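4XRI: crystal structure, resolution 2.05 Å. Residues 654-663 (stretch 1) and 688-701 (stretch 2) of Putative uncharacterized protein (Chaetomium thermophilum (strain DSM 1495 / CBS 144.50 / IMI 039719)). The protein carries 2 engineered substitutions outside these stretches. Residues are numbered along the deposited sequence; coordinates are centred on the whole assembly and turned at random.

Stretch 1 (654-663) FLYNALGNQE
Stretch 2 (688-701) PYCDNFMNYLLGNL

Two helical segments of one chain lie side by side, running the same way: the axes of helix 654-660 and helix 690-701 differ in N-to-C direction by 13° and approach to 9.6 Å. Phi/psi values stay near -65/-40 through most of both helices, loosening at Cys690 (-77/-22), Leu701 (-69/-23) and Gly660 (-83/-7). The i to i+4 ladder is regular, as in Gly660 N to Tyr656 O (3.0 Å) and Leu697 N to Phe693 O (2.8 Å). Asn661 at -106/90 breaks the helical path, and Gln662 returns to -78/-12. In register, the CA atoms of Gly660 and Tyr696 lie 6.0 Å apart. The stretches bury 565 Å².

Tyr656, covered over 118 Å², is the largest contributor. Its CA-to-CB bond points sideways, with chi1 -63° (m) and chi2 -26°. Its hydroxyl accepts a hydrogen bond from Asn692 (chi1 m), with Asn692 ND2 3.1 Å from Tyr656 OH and an N-H...O angle of 142°; the same oxygen meets Tyr689 at the edge of that ring. Phe693 (chi1 m, chi2 -23°) approaches the edge of the Tyr656 ring, CE1 of Tyr656 to CE1 of Phe693 being 3.5 Å, with planes at 68° and centroids 5.9 Å apart.

Tyr696, with 98 Å² covered, points toward the first helix with chi1 -84° (m) and chi2 -80°. Its ring is nearly parallel to that of Tyr656 (11°), but a 5.7 Å centroid separation and lateral slide leave little overlap. Instead Tyr656 CB packs 3.5 Å from Tyr696 CE2, while Tyr656 O sits over one face of the ring, 3.3 Å from Tyr696 CE1. Gly660 CA is 3.6 Å from Tyr696 CD1, and an ideal CB would clash, 2.8 Å from Tyr696 CE1.

Leu659 (76 Å²; chi1 m, chi2 t) points toward the second helix. Leu659 CB lies 4.0 Å from Tyr696 CB, Leu659 CD1 4.1 Å from Phe693 CD1, and Leu659 CD2 4.3 Å from Leu697 CD2. Leu655 (chi1 t, chi2 p) extends this hydrophobic patch, its CD2 3.7 Å from Phe693 CE1.

Beyond Leu659 the contact becomes polar and water-mediated. One water O donates to Leu659 O (2.9 Å) and accepts from Asn700 ND2 (2.7 Å); its donation to Gln662 OE1 (2.5 Å) is weak. Asn700 adopts chi1 t. No direct hydrogen bond forms: Gln662 NE2 and Asn700 ND2, 3.2 Å apart, are both donors, and Gln662 OE1, 3.3 Å from Asn700 ND2, is at a poor angle.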

ATOM      1  N   PHE A 654      -3.659  21.813  24.068  1.00 35.80           N
ATOM      2  CA  PHE A 654      -3.895  20.503  23.466  1.00 33.47           C
ATOM      3  C   PHE A 654      -3.021  20.329  22.231  1.00 38.60           C
ATOM      4  O   PHE A 654      -2.457  19.261  21.998  1.00 35.31           O
ATOM      5  CB  PHE A 654      -5.367  20.325  23.094  1.00 37.54           C
ATOM      6  CG  PHE A 654      -6.276  20.144  24.276  1.00 39.38           C
ATOM      7  CD1 PHE A 654      -6.518  18.882  24.793  1.00 37.57           C
ATOM      8  CD2 PHE A 654      -6.900  21.232  24.861  1.00 37.49           C
ATOM      9  CE1 PHE A 654      -7.360  18.710  25.874  1.00 38.75           C
ATOM     10  CE2 PHE A 654      -7.744  21.067  25.941  1.00 38.35           C
ATOM     11  CZ  PHE A 654      -7.972  19.804  26.452  1.00 38.97           C
ATOM     12  N   LEU A 655      -2.913  21.395  21.446  1.00 34.15           N
ATOM     13  CA  LEU A 655      -2.091  21.391  20.244  1.00 31.74           C
ATOM     14  C   LEU A 655      -0.615  21.216  20.589  1.00 35.83           C
ATOM     15  O   LEU A 655       0.087  20.424  19.958  1.00 35.84           O
ATOM     16  CB  LEU A 655      -2.301  22.684  19.454  1.00 30.41           C
ATOM     17  CG  LEU A 655      -1.528  22.814  18.141  1.00 33.35           C
ATOM     18  CD1 LEU A 655      -1.773  21.603  17.262  1.00 38.06           C
ATOM     19  CD2 LEU A 655      -1.920  24.094  17.417  1.00 36.66           C
ATOM     20  N   TYR A 656      -0.156  21.958  21.594  1.00 37.52           N
ATOM     21  CA  TYR A 656       1.215  21.847  22.082  1.00 39.39           C
ATOM     22  C   TYR A 656       1.556  20.412  22.472  1.00 40.61           C
ATOM     23  O   TYR A 656       2.609  19.889  22.109  1.00 40.73           O
ATOM     24  CB  TYR A 656       1.440  22.763  23.290  1.00 37.27           C
ATOM     25  CG  TYR A 656       1.289  24.238  23.008  1.00 38.55           C
ATOM     26  CD1 TYR A 656       1.510  24.754  21.737  1.00 42.85           C
ATOM     27  CD2 TYR A 656       0.925  25.119  24.019  1.00 38.50           C
ATOM     28  CE1 TYR A 656       1.373  26.107  21.480  1.00 38.77           C
ATOM     29  CE2 TYR A 656       0.784  26.471  23.774  1.00 45.86           C
ATOM     30  CZ  TYR A 656       1.009  26.959  22.505  1.00 43.93           C
ATOM     31  OH  TYR A 656       0.871  28.306  22.260  1.00 45.56           O
ATOM     32  N   ASN A 657       0.651  19.783  23.212  1.00 44.61           N
ATOM     33  CA  ASN A 657       0.882  18.444  23.737  1.00 45.26           C
ATOM     34  C   ASN A 657       0.967  17.404  22.629  1.00 42.77           C
ATOM     35  O   ASN A 657       1.772  16.476  22.696  1.00 40.29           O
ATOM     36  CB  ASN A 657      -0.220  18.066  24.723  1.00 48.08           C
ATOM     37  CG  ASN A 657       0.214  16.988  25.688  1.00 58.42           C
ATOM     38  OD1 ASN A 657      -0.200  15.833  25.577  1.00 52.40           O
ATOM     39  ND2 ASN A 657       1.067  17.356  26.641  1.00 54.06           N
ATOM     40  N   ALA A 658       0.132  17.569  21.608  1.00 38.61           N
ATOM     41  CA  ALA A 658       0.171  16.694  20.444  1.00 44.61           C
ATOM     42  C   ALA A 658       1.478  16.888  19.683  1.00 43.56           C
ATOM     43  O   ALA A 658       2.076  15.925  19.200  1.00 38.06           O
ATOM     44  CB  ALA A 658      -1.023  16.960  19.538  1.00 43.69           C
ATOM     45  N   LEU A 659       1.917  18.139  19.593  1.00 40.95           N
ATOM     46  CA  LEU A 659       3.168  18.476  18.920  1.00 35.91           C
ATOM     47  C   LEU A 659       4.377  17.831  19.589  1.00 40.28           C
ATOM     48  O   LEU A 659       5.290  17.360  18.914  1.00 43.53           O
ATOM     49  CB  LEU A 659       3.362  19.995  18.878  1.00 34.37           C
ATOM     50  CG  LEU A 659       2.649  20.780  17.774  1.00 37.87           C
ATOM     51  CD1 LEU A 659       2.793  22.272  18.022  1.00 37.08           C
ATOM     52  CD2 LEU A 659       3.199  20.404  16.405  1.00 33.56           C
ATOM     53  N   GLY A 660       4.380  17.822  20.916  1.00 39.14           N
ATOM     54  CA  GLY A 660       5.531  17.356  21.668  1.00 39.38           C
ATOM     55  C   GLY A 660       5.606  15.851  21.848  1.00 46.75           C
ATOM     56  O   GLY A 660       6.605  15.331  22.347  1.00 50.82           O
ATOM     57  N   ASN A 661       4.557  15.148  21.439  1.00 47.95           N
ATOM     58  CA  ASN A 661       4.486  13.704  21.641  1.00 52.91           C
ATOM     59  C   ASN A 661       4.702  12.923  20.349  1.00 49.60           C
ATOM     60  O   ASN A 661       3.751  12.618  19.629  1.00 49.96           O
ATOM     61  CB  ASN A 661       3.140  13.325  22.258  1.00 52.33           C
ATOM     62  CG  ASN A 661       3.067  11.861  22.643  1.00 59.18           C
ATOM     63  OD1 ASN A 661       4.091  11.196  22.811  1.00 50.38           O
ATOM     64  ND2 ASN A 661       1.850  11.349  22.789  1.00 56.66           N
ATOM     65  N   GLN A 662       5.958  12.592  20.067  1.00 47.96           N
ATOM     66  CA  GLN A 662       6.309  11.870  18.851  1.00 57.18           C
ATOM     67  C   GLN A 662       6.001  10.381  18.965  1.00 57.78           C
ATOM     68  O   GLN A 662       6.012   9.661  17.967  1.00 51.97           O
ATOM     69  CB  GLN A 662       7.788  12.069  18.524  1.00 66.59           C
ATOM     70  CG  GLN A 662       8.437  13.200  19.300  1.00 73.10           C
ATOM     71  CD  GLN A 662       9.519  13.905  18.511  1.00 72.02           C
ATOM     72  OE1 GLN A 662      10.022  14.951  18.925  1.00 66.64           O
ATOM     73  NE2 GLN A 662       9.882  13.340  17.365  1.00 73.36           N
ATOM     74  N   GLU A 663       5.719   9.924  20.182  1.00 59.85           N
ATOM     75  CA  GLU A 663       5.405   8.517  20.414  1.00 63.75           C
ATOM     76  C   GLU A 663       4.040   8.162  19.836  1.00 62.29           C
ATOM     77  O   GLU A 663       3.686   6.988  19.721  1.00 60.06           O
ATOM     78  CB  GLU A 663       5.455   8.193  21.906  1.00 68.17           C
ATOM     79  CG  GLU A 663       6.805   8.480  22.546  1.00 81.16           C
ATOM     80  CD  GLU A 663       7.953   7.804  21.818  1.00 95.11           C
ATOM     81  OE1 GLU A 663       7.850   6.592  21.531  1.00 98.26           O
ATOM     82  OE2 GLU A 663       8.958   8.486  21.528  1.00101.49           O
ATOM     83  N   PRO A 688       1.163  35.575  18.309  1.00 40.94           N
ATOM     84  CA  PRO A 688       1.512  35.380  19.722  1.00 41.99           C
ATOM     85  C   PRO A 688       1.736  33.924  20.153  1.00 45.41           C
ATOM     86  O   PRO A 688       2.255  33.698  21.247  1.00 45.33           O
ATOM     87  CB  PRO A 688       0.300  35.968  20.457  1.00 50.07           C
ATOM     88  CG  PRO A 688      -0.229  36.987  19.532  1.00 52.77           C
ATOM     89  CD  PRO A 688      -0.055  36.396  18.171  1.00 47.72           C
ATOM     90  N   TYR A 689       1.354  32.959  19.324  1.00 41.70           N
ATOM     91  CA  TYR A 689       1.493  31.551  19.689  1.00 39.60           C
ATOM     92  C   TYR A 689       2.657  30.883  18.970  1.00 38.03           C
ATOM     93  O   TYR A 689       2.961  29.715  19.214  1.00 39.81           O
ATOM     94  CB  TYR A 689       0.205  30.787  19.376  1.00 39.39           C
ATOM     95  CG  TYR A 689      -1.051  31.481  19.842  1.00 40.07           C
ATOM     96  CD1 TYR A 689      -1.512  31.328  21.143  1.00 45.02           C
ATOM     97  CD2 TYR A 689      -1.782  32.285  18.977  1.00 44.46           C
ATOM     98  CE1 TYR A 689      -2.663  31.962  21.571  1.00 45.99           C
ATOM     99  CE2 TYR A 689      -2.934  32.921  19.394  1.00 46.19           C
ATOM    100  CZ  TYR A 689      -3.369  32.758  20.692  1.00 51.97           C
ATOM    101  OH  TYR A 689      -4.515  33.389  21.110  1.00 67.87           O
ATOM    102  N   CYS A 690       3.308  31.630  18.086  1.00 42.01           N
ATOM    103  CA  CYS A 690       4.297  31.046  17.191  1.00 34.40           C
ATOM    104  C   CYS A 690       5.639  30.749  17.850  1.00 36.94           C
ATOM    105  O   CYS A 690       6.392  29.908  17.362  1.00 43.39           O
ATOM    106  CB  CYS A 690       4.505  31.957  15.984  1.00 28.88           C
ATOM    107  SG  CYS A 690       3.145  31.870  14.801  1.00 37.56           S
ATOM    108  N   ASP A 691       5.946  31.425  18.954  1.00 30.10           N
ATOM    109  CA  ASP A 691       7.183  31.130  19.671  1.00 38.09           C
ATOM    110  C   ASP A 691       7.085  29.762  20.331  1.00 37.77           C
ATOM    111  O   ASP A 691       8.053  28.999  20.357  1.00 40.88           O
ATOM    112  CB  ASP A 691       7.494  32.199  20.721  1.00 43.28           C
ATOM    113  CG  ASP A 691       8.889  32.044  21.308  1.00 49.03           C
ATOM    114  OD1 ASP A 691       9.874  32.249  20.566  1.00 49.21           O
ATOM    115  OD2 ASP A 691       9.003  31.719  22.509  1.00 57.29           O
ATOM    116  N   ASN A 692       5.907  29.464  20.870  1.00 35.83           N
ATOM    117  CA  ASN A 692       5.631  28.148  21.431  1.00 37.49           C
ATOM    118  C   ASN A 692       5.669  27.078  20.348  1.00 35.10           C
ATOM    119  O   ASN A 692       6.206  25.990  20.558  1.00 37.31           O
ATOM    120  CB  ASN A 692       4.276  28.136  22.138  1.00 43.34           C
ATOM    121  CG  ASN A 692       4.324  28.805  23.494  1.00 52.89           C
ATOM    122  OD1 ASN A 692       5.316  28.701  24.213  1.00 63.36           O
ATOM    123  ND2 ASN A 692       3.247  29.494  23.852  1.00 47.41           N
ATOM    124  N   PHE A 693       5.101  27.402  19.190  1.00 31.46           N
ATOM    125  CA  PHE A 693       5.140  26.513  18.036  1.00 35.14           C
ATOM    126  C   PHE A 693       6.577  26.194  17.651  1.00 37.11           C
ATOM    127  O   PHE A 693       6.950  25.027  17.531  1.00 35.39           O
ATOM    128  CB  PHE A 693       4.412  27.134  16.840  1.00 33.80           C
ATOM    129  CG  PHE A 693       2.921  27.208  17.004  1.00 37.66           C
ATOM    130  CD1 PHE A 693       2.259  26.365  17.883  1.00 34.22           C
ATOM    131  CD2 PHE A 693       2.179  28.122  16.275  1.00 37.90           C
ATOM    132  CE1 PHE A 693       0.888  26.434  18.032  1.00 42.92           C
ATOM    133  CE2 PHE A 693       0.808  28.196  16.418  1.00 40.61           C
ATOM    134  CZ  PHE A 693       0.162  27.352  17.299  1.00 43.29           C
ATOM    135  N   MET A 694       7.374  27.244  17.459  1.00 33.98           N
ATOM    136  CA  MET A 694       8.769  27.096  17.054  1.00 29.96           C
ATOM    137  C   MET A 694       9.557  26.228  18.028  1.00 35.92           C
ATOM    138  O   MET A 694      10.348  25.379  17.612  1.00 38.18           O
ATOM    139  CB  MET A 694       9.439  28.467  16.918  1.00 37.13           C
ATOM    140  CG  MET A 694       8.966  29.281  15.719  1.00 38.39           C
ATOM    141  SD  MET A 694       9.301  28.471  14.141  1.00 36.79           S
ATOM    142  CE  MET A 694      11.092  28.454  14.150  1.00 34.74           C
ATOM    143  N   ASN A 695       9.340  26.440  19.322  1.00 31.86           N
ATOM    144  CA  ASN A 695      10.018  25.654  20.346  1.00 34.90           C
ATOM    145  C   ASN A 695       9.720  24.162  20.223  1.00 36.43           C
ATOM    146  O   ASN A 695      10.625  23.330  20.330  1.00 35.69           O
ATOM    147  CB  ASN A 695       9.631  26.148  21.740  1.00 33.38           C
ATOM    148  CG  ASN A 695      10.287  27.469  22.091  1.00 46.39           C
ATOM    149  OD1 ASN A 695      11.248  27.890  21.448  1.00 48.35           O
ATOM    150  ND2 ASN A 695       9.771  28.128  23.120  1.00 45.16           N
ATOM    151  N   TYR A 696       8.456  23.827  19.981  1.00 37.14           N
ATOM    152  CA  TYR A 696       8.067  22.431  19.806  1.00 38.91           C
ATOM    153  C   TYR A 696       8.585  21.860  18.490  1.00 42.05           C
ATOM    154  O   TYR A 696       9.064  20.726  18.441  1.00 39.28           O
ATOM    155  CB  TYR A 696       6.547  22.277  19.877  1.00 35.75           C
ATOM    156  CG  TYR A 696       6.014  22.155  21.286  1.00 37.10           C
ATOM    157  CD1 TYR A 696       6.075  20.946  21.968  1.00 38.37           C
ATOM    158  CD2 TYR A 696       5.450  23.245  21.935  1.00 46.07           C
ATOM    159  CE1 TYR A 696       5.590  20.826  23.255  1.00 40.64           C
ATOM    160  CE2 TYR A 696       4.965  23.134  23.224  1.00 44.68           C
ATOM    161  CZ  TYR A 696       5.035  21.923  23.877  1.00 46.66           C
ATOM    162  OH  TYR A 696       4.553  21.807  25.160  1.00 51.41           O
ATOM    163  N   LEU A 697       8.485  22.650  17.425  1.00 37.23           N
ATOM    164  CA  LEU A 697       8.955  22.225  16.112  1.00 34.15           C
ATOM    165  C   LEU A 697      10.463  21.992  16.117  1.00 39.64           C
ATOM    166  O   LEU A 697      10.941  20.958  15.647  1.00 34.35           O
ATOM    167  CB  LEU A 697       8.587  23.258  15.046  1.00 35.84           C
ATOM    168  CG  LEU A 697       7.093  23.465  14.777  1.00 36.49           C
ATOM    169  CD1 LEU A 697       6.884  24.598  13.789  1.00 33.07           C
ATOM    170  CD2 LEU A 697       6.443  22.184  14.270  1.00 32.04           C
ATOM    171  N   LEU A 698      11.206  22.955  16.654  1.00 36.93           N
ATOM    172  CA  LEU A 698      12.656  22.836  16.756  1.00 39.06           C
ATOM    173  C   LEU A 698      13.034  21.692  17.688  1.00 34.62           C
ATOM    174  O   LEU A 698      14.032  21.008  17.473  1.00 37.34           O
ATOM    175  CB  LEU A 698      13.276  24.142  17.254  1.00 40.14           C
ATOM    176  CG  LEU A 698      13.198  25.332  16.296  1.00 39.62           C
ATOM    177  CD1 LEU A 698      13.634  26.611  16.992  1.00 36.79           C
ATOM    178  CD2 LEU A 698      14.039  25.073  15.056  1.00 41.51           C
ATOM    179  N   GLY A 699      12.229  21.495  18.726  1.00 35.46           N
ATOM    180  CA  GLY A 699      12.444  20.402  19.655  1.00 36.51           C
ATOM    181  C   GLY A 699      12.301  19.052  18.980  1.00 42.93           C
ATOM    182  O   GLY A 699      13.041  18.118  19.278  1.00 40.62           O
ATOM    183  N   ASN A 700      11.342  18.957  18.065  1.00 36.89           N
ATOM    184  CA  ASN A 700      11.123  17.737  17.297  1.00 37.03           C
ATOM    185  C   ASN A 700      12.318  17.418  16.410  1.00 41.38           C
ATOM    186  O   ASN A 700      12.647  16.253  16.187  1.00 42.19           O
ATOM    187  CB  ASN A 700       9.862  17.865  16.438  1.00 43.68           C
ATOM    188  CG  ASN A 700       9.470  16.557  15.775  1.00 54.11           C
ATOM    189  OD1 ASN A 700      10.141  16.081  14.855  1.00 55.27           O
ATOM    190  ND2 ASN A 700       8.372  15.973  16.233  1.00 55.14           N
ATOM    191  N   LEU A 701      12.963  18.466  15.905  1.00 39.12           N
ATOM    192  CA  LEU A 701      14.094  18.303  14.999  1.00 42.03           C
ATOM    193  C   LEU A 701      15.307  17.717  15.710  1.00 40.42           C
ATOM    194  O   LEU A 701      16.184  17.138  15.070  1.00 45.23           O
ATOM    195  CB  LEU A 701      14.459  19.640  14.349  1.00 32.90           C
ATOM    196  CG  LEU A 701      13.462  20.170  13.316  1.00 41.83           C
ATOM    197  CD1 LEU A 701      13.965  21.464  12.689  1.00 41.75           C
ATOM    198  CD2 LEU A 701      13.183  19.123  12.245  1.00 40.66           C
TER
HETATM  199  O   HOH W   1       8.056  16.549  18.831  1.00 51.72           O